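Local coordinates for protein endo-beta-1,4-xylanase Xyn10C (Pseudomonas cellulosa, PDB 1GNY) that binds xylan and xylooligosaccharides through this family 15 carbohydrate-binding module, while its separate catalytic domain cleaves internal linkages of the xylan backbone, at residues A[57-62]-A[126-131]; A[44-49]-A[143-148]; A[24-27]-A[32-35]. All blocks are in the same frame, centred on the assembly; numbering follows the deposited sequence.

Contact 1: A[57-62]-A[126-131]; sequences AVIAMV and VQVGIQ. With XYP (beta-D-xylopyranose), chain B.
The terminal methyl of Met61 stands over one face of the peptide plane between Gly129 and Ile130, its CE 3.7 Å from Gly129 O and almost as near to the carbonyl carbon, a side-on approach rather than one along the carbonyl. The flat amide of Gln127 turns to the other side of the same strand, where NE2 donates to O2 of a bound xylose at 3.0 Å. That bond is nearly straight (171°). Gln81, whose OE1 also bonds the sugar, and Arg14 hold the amide at NE2 and OE1, which probably fixes its rotation, and Asn16 ND2 adds to the grip on the xylose. The pairing illustrates how one beta strand can be apolar on its inner face and bind sugar through its outer one.

Within the interior, Met61 has CG beside the backbone N (chi1 -61°) and is extended beyond it, which sends the thioether past Ile130, the two side chains sliding in opposite directions with SD 4.0 Å from Ile130 CB. Ile59 and Val128 instead meet tip to tip, CD1 of the former 4.0 Å from CG1 of the latter. With an alanine in place of Met61, the Gly129 peptide and the flank of Ile130 would probably lose the thioether that packs on them, opening a gap between the sheets.

The two strands belong to opposing sheets of the beta sandwich and cross at -44°, their axes 9.7 Å apart. Ile78 of strand 75-82 touches Ile59, Met61 and Ile130, Val145 of strand 139-149 packs on Ile59 and Met61, and Phe46 and Ile48 of strand 42-48 touch Val128.

Contact 2: A[44-49]-A[143-148]; sequences AVFDIA and KSVTIT
Phe46 and Val145 cross obliquely, the ring's CZ lying 4.0 Å from Val145 CG1. The isoleucines treat the same ring differently. CD1 of Ile147 comes to its edge near the ring plane, 4.3 Å from Phe46 CZ, and CD1 of Ile48, from the ring's own strand, also lies at the edge and in plane. Ile48 and Ile147 then reach toward each other tip to tip, their CD1 atoms 3.9 Å apart, so that these two methyls and the rim of the phenyl ring form one continuous apolar patch between the strands.

Two torsions account for much of this meeting. Phe46 places CG between its backbone N and carbonyl carbon (chi1 62°), which swings the ring toward the facing sheet and Val145. Ile48 bends at its second torsion, turning CD1 toward the ring edge.

Neighbours add to the packing: Trp13 meets the Phe46 ring with the planes about 55° apart, and Val7 touches both Phe46 and Val145. On the outer side of strand 42-48, Asp47 forms salt bridges with Arg14 and Lys83, a polar surface backing the apolar one. Strand 139-149 carries a classic beta bulge just before Val145, Lys143 and Ser144 both facing Val62.

With axes 11.1 Å apart and crossing at -37°, the strands belong to facing sheets, and their meeting aliphatic and aromatic groups are the kind of interior that holds together a beta-sandwich (jelly-roll) carbohydrate-binding module.

Contact 3: A[24-27]-A[32-35]; sequences SGIT and GVTF
Thr27 and Thr34 face each other as an antiparallel hydrogen-bonded pair, and the backbone between them is the tight part of the contact. Thr27 N donates to Thr34 O at 2.9 Å, and Thr34 N returns a bond to Thr27 O at 3.0 Å, the N-H pointing at its acceptor with an angle of 155°. Thr34 O takes a further, softer partner, the CA-H of Ile26, with Ile26 CA 3.5 Å away, so one carbonyl is shared by two successive residues of the opposite segment.

Close packing continues on the face that carries Ile26 and Val33. Val33 holds CG1 anti to its backbone N (chi1 171°), which directs that methyl toward Ile26, and CG1 ends 4.0 Å from Ile26 CB. Farther along, the CB of Phe35 rests against Gly25 O at 3.8 Å, while its ring leads away from the partner segment. Gly25 has the positive phi that glycine tolerates best, and at Gly32 a beta carbon would collide with the carbonyl oxygen of the residue before it.

The threonine face is looser and watered. One water donates to Thr27 O at 2.9 Å and, weakly, to Gly32 O, and it also bonds to Thr34 OG1 at 2.6 Å; it thus bridges the two segments beside the pair, toward Gly32. Thr34 OG1 has a second partner in Thr141 OG1. Thr27 itself is exposed.

The pair belongs to the beta hairpin of strands 27-29 and 32-36, which is joined to strand 139-149 through backbone bonds of Val33 with Ile142 and of Phe35 with Ile140. Inward, Ile26 and Phe35 both touch Ala44 of strand 42-48 in the opposing sheet.

From the N terminus, contact 3 comes first: residues 24-27 and 32-35 close a short hairpin before the other two begin. Contact 2 then opens at 44-49 and contact 1 at 57-62; contact 1 closes at 126-131 and contact 2 only at 143-148, so contact 1 is nested within contact 2 and none of the loops cross. Strands 58-65 and 139-149 are neighbours in one sheet, and 42-48 and 126-133 in the other, so contacts 1 and 2 are adjacent bridges across the same sandwich. Contact 3 adds a hairpin to the first sheet and reaches the second through Ala44.

Contact 1: A[57-62]-A[126-131]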
loop_
_atom_site.group_PDB
_atom_site.type_symbol
_atom_site.label_atom_id
_atom_site.label_comp_id
_atom_site.label_asym_id
_atom_site.label_seq_id
_atom_site.Cartn_x
_atom_site.Cartn_y
_atom_site.Cartn_z
ATOM N N ALA A 57 -13.574 -0.182 4.575
ATOM C CA ALA A 57 -12.693 -1.354 4.588
ATOM C C ALA A 57 -11.398 -1.008 5.324
ATOM O O ALA A 57 -10.978 0.148 5.337
ATOM C CB ALA A 57 -12.360 -1.821 3.173
ATOM N N VAL A 58 -10.793 -2.009 5.934
ATOM C CA VAL A 58 -9.504 -1.872 6.635
ATOM C C VAL A 58 -8.428 -2.672 5.912
ATOM O O VAL A 58 -8.560 -3.882 5.765
ATOM C CB VAL A 58 -9.581 -2.332 8.093
ATOM C CG1 VAL A 58 -8.243 -2.176 8.783
ATOM C CG2 VAL A 58 -10.663 -1.518 8.804
ATOM N N ILE A 59 -7.382 -1.982 5.465
ATOM C CA ILE A 59 -6.205 -2.600 4.842
ATOM C C ILE A 59 -5.160 -2.809 5.932
ATOM O O ILE A 59 -4.806 -1.845 6.640
ATOM C CB ILE A 59 -5.623 -1.683 3.727
ATOM C CG1 ILE A 59 -6.693 -1.352 2.683
ATOM C CG2 ILE A 59 -4.401 -2.318 3.068
ATOM C CD1 ILE A 59 -6.331 -0.170 1.825
ATOM N N ALA A 60 -4.683 -4.031 6.079
ATOM C CA ALA A 60 -3.604 -4.317 7.047
ATOM C C ALA A 60 -2.427 -4.921 6.293
ATOM O O ALA A 60 -2.587 -5.945 5.607
ATOM C CB ALA A 60 -4.079 -5.252 8.126
ATOM N N MET A 61 -1.251 -4.295 6.409
ATOM C CA MET A 61 -0.039 -4.797 5.761
ATOM C C MET A 61 1.009 -5.223 6.777
ATOM O O MET A 61 1.289 -4.463 7.680
ATOM C CB MET A 61 0.567 -3.718 4.848
ATOM C CG MET A 61 -0.328 -3.276 3.758
ATOM S SD MET A 61 0.657 -2.559 2.385
ATOM C CE MET A 61 -0.680 -2.122 1.315
ATOM N N VAL A 62 1.579 -6.417 6.633
ATOM C CA VAL A 62 2.733 -6.799 7.497
ATOM C C VAL A 62 3.948 -6.425 6.661
ATOM O O VAL A 62 4.093 -6.934 5.534
ATOM C CB VAL A 62 2.782 -8.272 7.857
ATOM C CG1 VAL A 62 4.077 -8.599 8.636
ATOM C CG2 VAL A 62 1.566 -8.666 8.705
ATOM N N VAL A 126 -9.454 -0.978 -8.609
ATOM C CA VAL A 126 -8.870 -0.079 -7.596
ATOM C C VAL A 126 -7.419 -0.501 -7.389
ATOM O O VAL A 126 -7.139 -1.668 -7.045
ATOM C CB VAL A 126 -9.664 -0.118 -6.306
ATOM C CG1 VAL A 126 -8.977 0.661 -5.181
ATOM C CG2 VAL A 126 -11.033 0.480 -6.550
ATOM N N GLN A 127 -6.525 0.472 -7.561
ATOM C CA GLN A 127 -5.095 0.276 -7.321
ATOM C C GLN A 127 -4.792 0.559 -5.874
ATOM O O GLN A 127 -5.126 1.646 -5.393
ATOM C CB GLN A 127 -4.252 1.181 -8.206
ATOM C CG GLN A 127 -2.736 1.030 -8.064
ATOM C CD GLN A 127 -2.004 1.829 -9.125
ATOM O OE1 GLN A 127 -1.704 1.287 -10.201
ATOM N NE2 GLN A 127 -1.674 3.084 -8.811
ATOM N N VAL A 128 -4.178 -0.404 -5.200
ATOM C CA VAL A 128 -3.853 -0.312 -3.771
ATOM C C VAL A 128 -2.361 -0.532 -3.584
ATOM O O VAL A 128 -1.762 -1.368 -4.271
ATOM C CB VAL A 128 -4.643 -1.380 -2.932
ATOM C CG1 VAL A 128 -4.308 -1.266 -1.428
ATOM C CG2 VAL A 128 -6.134 -1.266 -3.172
ATOM N N GLY A 129 -1.729 0.197 -2.681
ATOM C CA GLY A 129 -0.324 -0.057 -2.421
ATOM C C GLY A 129 0.254 0.689 -1.251
ATOM O O GLY A 129 -0.525 1.163 -0.404
ATOM N N ILE A 130 1.577 0.712 -1.198
ATOM C CA ILE A 130 2.341 1.431 -0.154
ATOM C C ILE A 130 3.497 2.149 -0.820
ATOM O O ILE A 130 4.130 1.606 -1.727
ATOM C CB ILE A 130 2.790 0.467 0.996
ATOM C CG1 ILE A 130 3.294 1.264 2.213
ATOM C CG2 ILE A 130 3.750 -0.590 0.493
ATOM C CD1 ILE A 130 3.568 0.367 3.455
ATOM N N GLN A 131 3.784 3.365 -0.372
ATOM C CA GLN A 131 4.832 4.187 -0.981
ATOM C C GLN A 131 5.632 4.964 0.067
ATOM O O GLN A 131 5.097 5.255 1.159
ATOM C CB GLN A 131 4.263 5.161 -2.031
ATOM C CG GLN A 131 3.259 6.188 -1.452
ATOM C CD GLN A 131 2.658 7.103 -2.529
ATOM O OE1 GLN A 131 2.928 6.902 -3.725
ATOM N NE2 GLN A 131 1.857 8.119 -2.101
HETATM C C1 XYP B . 0.310 6.507 -12.198
HETATM C C2 XYP B . 0.446 5.929 -10.798
HETATM C C3 XYP B . -0.490 6.640 -9.823
HETATM C C4 XYP B . -0.374 8.160 -9.974
HETATM C C5 XYP B . -0.505 8.517 -11.441
HETATM O O2 XYP B . 0.108 4.545 -10.805
HETATM O O3 XYP B . -0.193 6.262 -8.488
HETATM O O4 XYP B . -1.429 8.747 -9.247
HETATM O O5 XYP B . 0.464 7.858 -12.228
#

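Contact 2: A[44-49]-A[143-148]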
loop_
_atom_site.group_PDB
_atom_site.type_symbol
_atom_site.label_atom_id
_atom_site.label_comp_id
_atom_site.label_asym_id
_atom_site.label_seq_id
_atom_site.Cartn_x
_atom_site.Cartn_y
_atom_site.Cartn_z
ATOM N N ALA A 44 4.943 0.239 -4.252
ATOM C CA ALA A 44 4.523 -1.060 -4.800
ATOM C C ALA A 44 3.015 -1.161 -4.705
ATOM O O ALA A 44 2.463 -0.789 -3.685
ATOM C CB ALA A 44 5.150 -2.154 -4.048
ATOM N N VAL A 45 2.394 -1.654 -5.775
ATOM C CA VAL A 45 0.935 -1.724 -5.898
ATOM C C VAL A 45 0.418 -3.023 -6.517
ATOM O O VAL A 45 1.182 -3.738 -7.176
ATOM C CB VAL A 45 0.376 -0.546 -6.772
ATOM C CG1 VAL A 45 0.629 0.848 -6.124
ATOM C CG2 VAL A 45 0.877 -0.593 -8.173
ATOM N N PHE A 46 -0.879 -3.266 -6.309
ATOM C CA PHE A 46 -1.611 -4.370 -6.917
ATOM C C PHE A 46 -3.023 -3.850 -7.157
ATOM O O PHE A 46 -3.416 -2.787 -6.654
ATOM C CB PHE A 46 -1.628 -5.612 -6.010
ATOM C CG PHE A 46 -2.313 -5.378 -4.691
ATOM C CD1 PHE A 46 -1.608 -4.833 -3.626
ATOM C CD2 PHE A 46 -3.682 -5.634 -4.538
ATOM C CE1 PHE A 46 -2.246 -4.562 -2.420
ATOM C CE2 PHE A 46 -4.313 -5.361 -3.326
ATOM C CZ PHE A 46 -3.603 -4.812 -2.287
ATOM N N ASP A 47 -3.811 -4.633 -7.879
ATOM C CA ASP A 47 -5.183 -4.238 -8.151
ATOM C C ASP A 47 -6.210 -5.121 -7.462
ATOM O O ASP A 47 -6.066 -6.343 -7.406
ATOM C CB ASP A 47 -5.499 -4.316 -9.640
ATOM C CG ASP A 47 -4.658 -3.421 -10.459
ATOM O OD1 ASP A 47 -4.317 -2.293 -10.009
ATOM O OD2 ASP A 47 -4.311 -3.760 -11.600
ATOM N N ILE A 48 -7.240 -4.491 -6.933
ATOM C CA ILE A 48 -8.442 -5.175 -6.500
ATOM C C ILE A 48 -9.367 -5.108 -7.717
ATOM O O ILE A 48 -9.746 -4.031 -8.204
ATOM C CB ILE A 48 -9.084 -4.539 -5.263
ATOM C CG1 ILE A 48 -8.208 -4.750 -4.017
ATOM C CG2 ILE A 48 -10.519 -5.120 -4.994
ATOM C CD1 ILE A 48 -7.954 -6.215 -3.582
ATOM N N ALA A 49 -9.772 -6.288 -8.183
ATOM C CA ALA A 49 -10.675 -6.358 -9.330
ATOM C C ALA A 49 -12.086 -5.827 -9.061
ATOM O O ALA A 49 -12.743 -6.186 -8.058
ATOM C CB ALA A 49 -10.772 -7.823 -9.818
ATOM N N LYS A 143 5.157 -8.471 3.394
ATOM C CA LYS A 143 4.971 -9.933 3.623
ATOM C C LYS A 143 3.534 -10.393 3.325
ATOM O O LYS A 143 3.322 -11.514 2.833
ATOM C CB LYS A 143 5.366 -10.314 5.071
ATOM C CG LYS A 143 6.818 -10.108 5.362
ATOM C CD LYS A 143 7.253 -10.771 6.648
ATOM C CE LYS A 143 8.734 -11.068 6.665
ATOM N NZ LYS A 143 9.106 -11.711 7.964
ATOM N N SER A 144 2.566 -9.546 3.657
ATOM C CA SER A 144 1.135 -9.867 3.472
ATOM C C SER A 144 0.278 -8.610 3.470
ATOM O O SER A 144 0.640 -7.587 4.088
ATOM C CB SER A 144 0.636 -10.802 4.590
ATOM O OG SER A 144 0.607 -10.148 5.875
ATOM N N VAL A 145 -0.865 -8.716 2.790
ATOM C CA VAL A 145 -1.866 -7.641 2.789
ATOM C C VAL A 145 -3.235 -8.286 2.976
ATOM O O VAL A 145 -3.595 -9.188 2.229
ATOM C CB VAL A 145 -1.873 -6.810 1.495
ATOM C CG1 VAL A 145 -2.930 -5.726 1.540
ATOM C CG2 VAL A 145 -0.486 -6.205 1.227
ATOM N N THR A 146 -3.965 -7.866 3.998
ATOM C CA THR A 146 -5.306 -8.401 4.197
ATOM C C THR A 146 -6.306 -7.256 4.281
ATOM O O THR A 146 -6.067 -6.250 4.981
ATOM C CB THR A 146 -5.427 -9.478 5.311
ATOM O OG1 THR A 146 -6.152 -9.021 6.433
ATOM C CG2 THR A 146 -4.157 -9.985 5.798
ATOM N N ILE A 147 -7.384 -7.382 3.514
ATOM C CA ILE A 147 -8.410 -6.333 3.428
ATOM C C ILE A 147 -9.705 -6.884 4.019
ATOM O O ILE A 147 -10.229 -7.862 3.524
ATOM C CB ILE A 147 -8.600 -5.831 1.992
ATOM C CG1 ILE A 147 -7.246 -5.291 1.471
ATOM C CG2 ILE A 147 -9.680 -4.747 1.926
ATOM C CD1 ILE A 147 -7.206 -4.904 0.018
ATOM N N THR A 148 -10.208 -6.217 5.038
ATOM C CA THR A 148 -11.461 -6.623 5.694
ATOM C C THR A 148 -12.557 -5.638 5.310
ATOM O O THR A 148 -12.515 -4.478 5.703
ATOM C CB THR A 148 -11.301 -6.696 7.208
ATOM O OG1 THR A 148 -10.297 -7.666 7.539
ATOM C CG2 THR A 148 -12.548 -7.259 7.881
#

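Contact 3: A[24-27]-A[32-35]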
loop_
_atom_site.group_PDB
_atom_site.type_symbol
_atom_site.label_atom_id
_atom_site.label_comp_id
_atom_site.label_asym_id
_atom_site.label_seq_id
_atom_site.Cartn_x
_atom_site.Cartn_y
_atom_site.Cartn_z
ATOM N N SER A 24 11.952 1.433 -9.848
ATOM C CA SER A 24 12.701 0.298 -10.432
ATOM C C SER A 24 11.970 -1.061 -10.338
ATOM O O SER A 24 12.606 -2.100 -10.248
ATOM C CB SER A 24 14.123 0.199 -9.842
ATOM O OG SER A 24 14.184 -0.038 -8.445
ATOM N N GLY A 25 10.637 -1.049 -10.376
ATOM C CA GLY A 25 9.833 -2.260 -10.311
ATOM C C GLY A 25 9.819 -2.867 -8.924
ATOM O O GLY A 25 10.011 -2.167 -7.910
ATOM N N ILE A 26 9.531 -4.162 -8.871
ATOM C CA ILE A 26 9.516 -4.959 -7.625
ATOM C C ILE A 26 10.300 -6.247 -7.815
ATOM O O ILE A 26 10.604 -6.649 -8.944
ATOM C CB ILE A 26 8.065 -5.260 -7.107
ATOM C CG1 ILE A 26 7.169 -5.948 -8.144
ATOM C CG2 ILE A 26 7.393 -3.945 -6.716
ATOM C CD1 ILE A 26 7.176 -7.386 -8.138
ATOM N N THR A 27 10.619 -6.880 -6.706
ATOM C CA THR A 27 11.270 -8.215 -6.720
ATOM C C THR A 27 10.513 -9.156 -5.789
ATOM O O THR A 27 10.277 -8.827 -4.619
ATOM C CB THR A 27 12.715 -8.135 -6.327
ATOM O OG1 THR A 27 13.444 -7.364 -7.299
ATOM C CG2 THR A 27 13.406 -9.547 -6.338
ATOM N N GLY A 32 7.956 -12.435 0.253
ATOM C CA GLY A 32 6.907 -11.557 -0.290
ATOM C C GLY A 32 7.366 -10.661 -1.431
ATOM O O GLY A 32 7.920 -11.175 -2.405
ATOM N N VAL A 33 7.105 -9.350 -1.301
ATOM C CA VAL A 33 7.393 -8.314 -2.330
ATOM C C VAL A 33 8.316 -7.239 -1.773
ATOM O O VAL A 33 8.010 -6.680 -0.722
ATOM C CB VAL A 33 6.075 -7.673 -2.837
ATOM C CG1 VAL A 33 6.325 -6.470 -3.729
ATOM C CG2 VAL A 33 5.201 -8.723 -3.582
ATOM N N THR A 34 9.389 -6.928 -2.495
ATOM C CA THR A 34 10.387 -5.922 -2.040
ATOM C C THR A 34 10.589 -4.900 -3.142
ATOM O O THR A 34 10.634 -5.244 -4.336
ATOM C CB THR A 34 11.756 -6.560 -1.634
ATOM O OG1 THR A 34 11.525 -7.588 -0.666
ATOM C CG2 THR A 34 12.721 -5.547 -0.984
ATOM N N PHE A 35 10.707 -3.645 -2.728
ATOM C CA PHE A 35 11.093 -2.571 -3.643
ATOM C C PHE A 35 12.208 -1.689 -3.060
ATOM O O PHE A 35 12.361 -1.563 -1.821
ATOM C CB PHE A 35 9.892 -1.734 -4.106
ATOM C CG PHE A 35 9.277 -0.839 -3.056
ATOM C CD1 PHE A 35 8.266 -1.330 -2.207
ATOM C CD2 PHE A 35 9.616 0.503 -2.967
ATOM C CE1 PHE A 35 7.688 -0.527 -1.270
ATOM C CE2 PHE A 35 9.021 1.320 -2.021
ATOM C CZ PHE A 35 8.033 0.802 -1.179
HETATM O O HOH W 1 10.840 -9.731 -1.932
#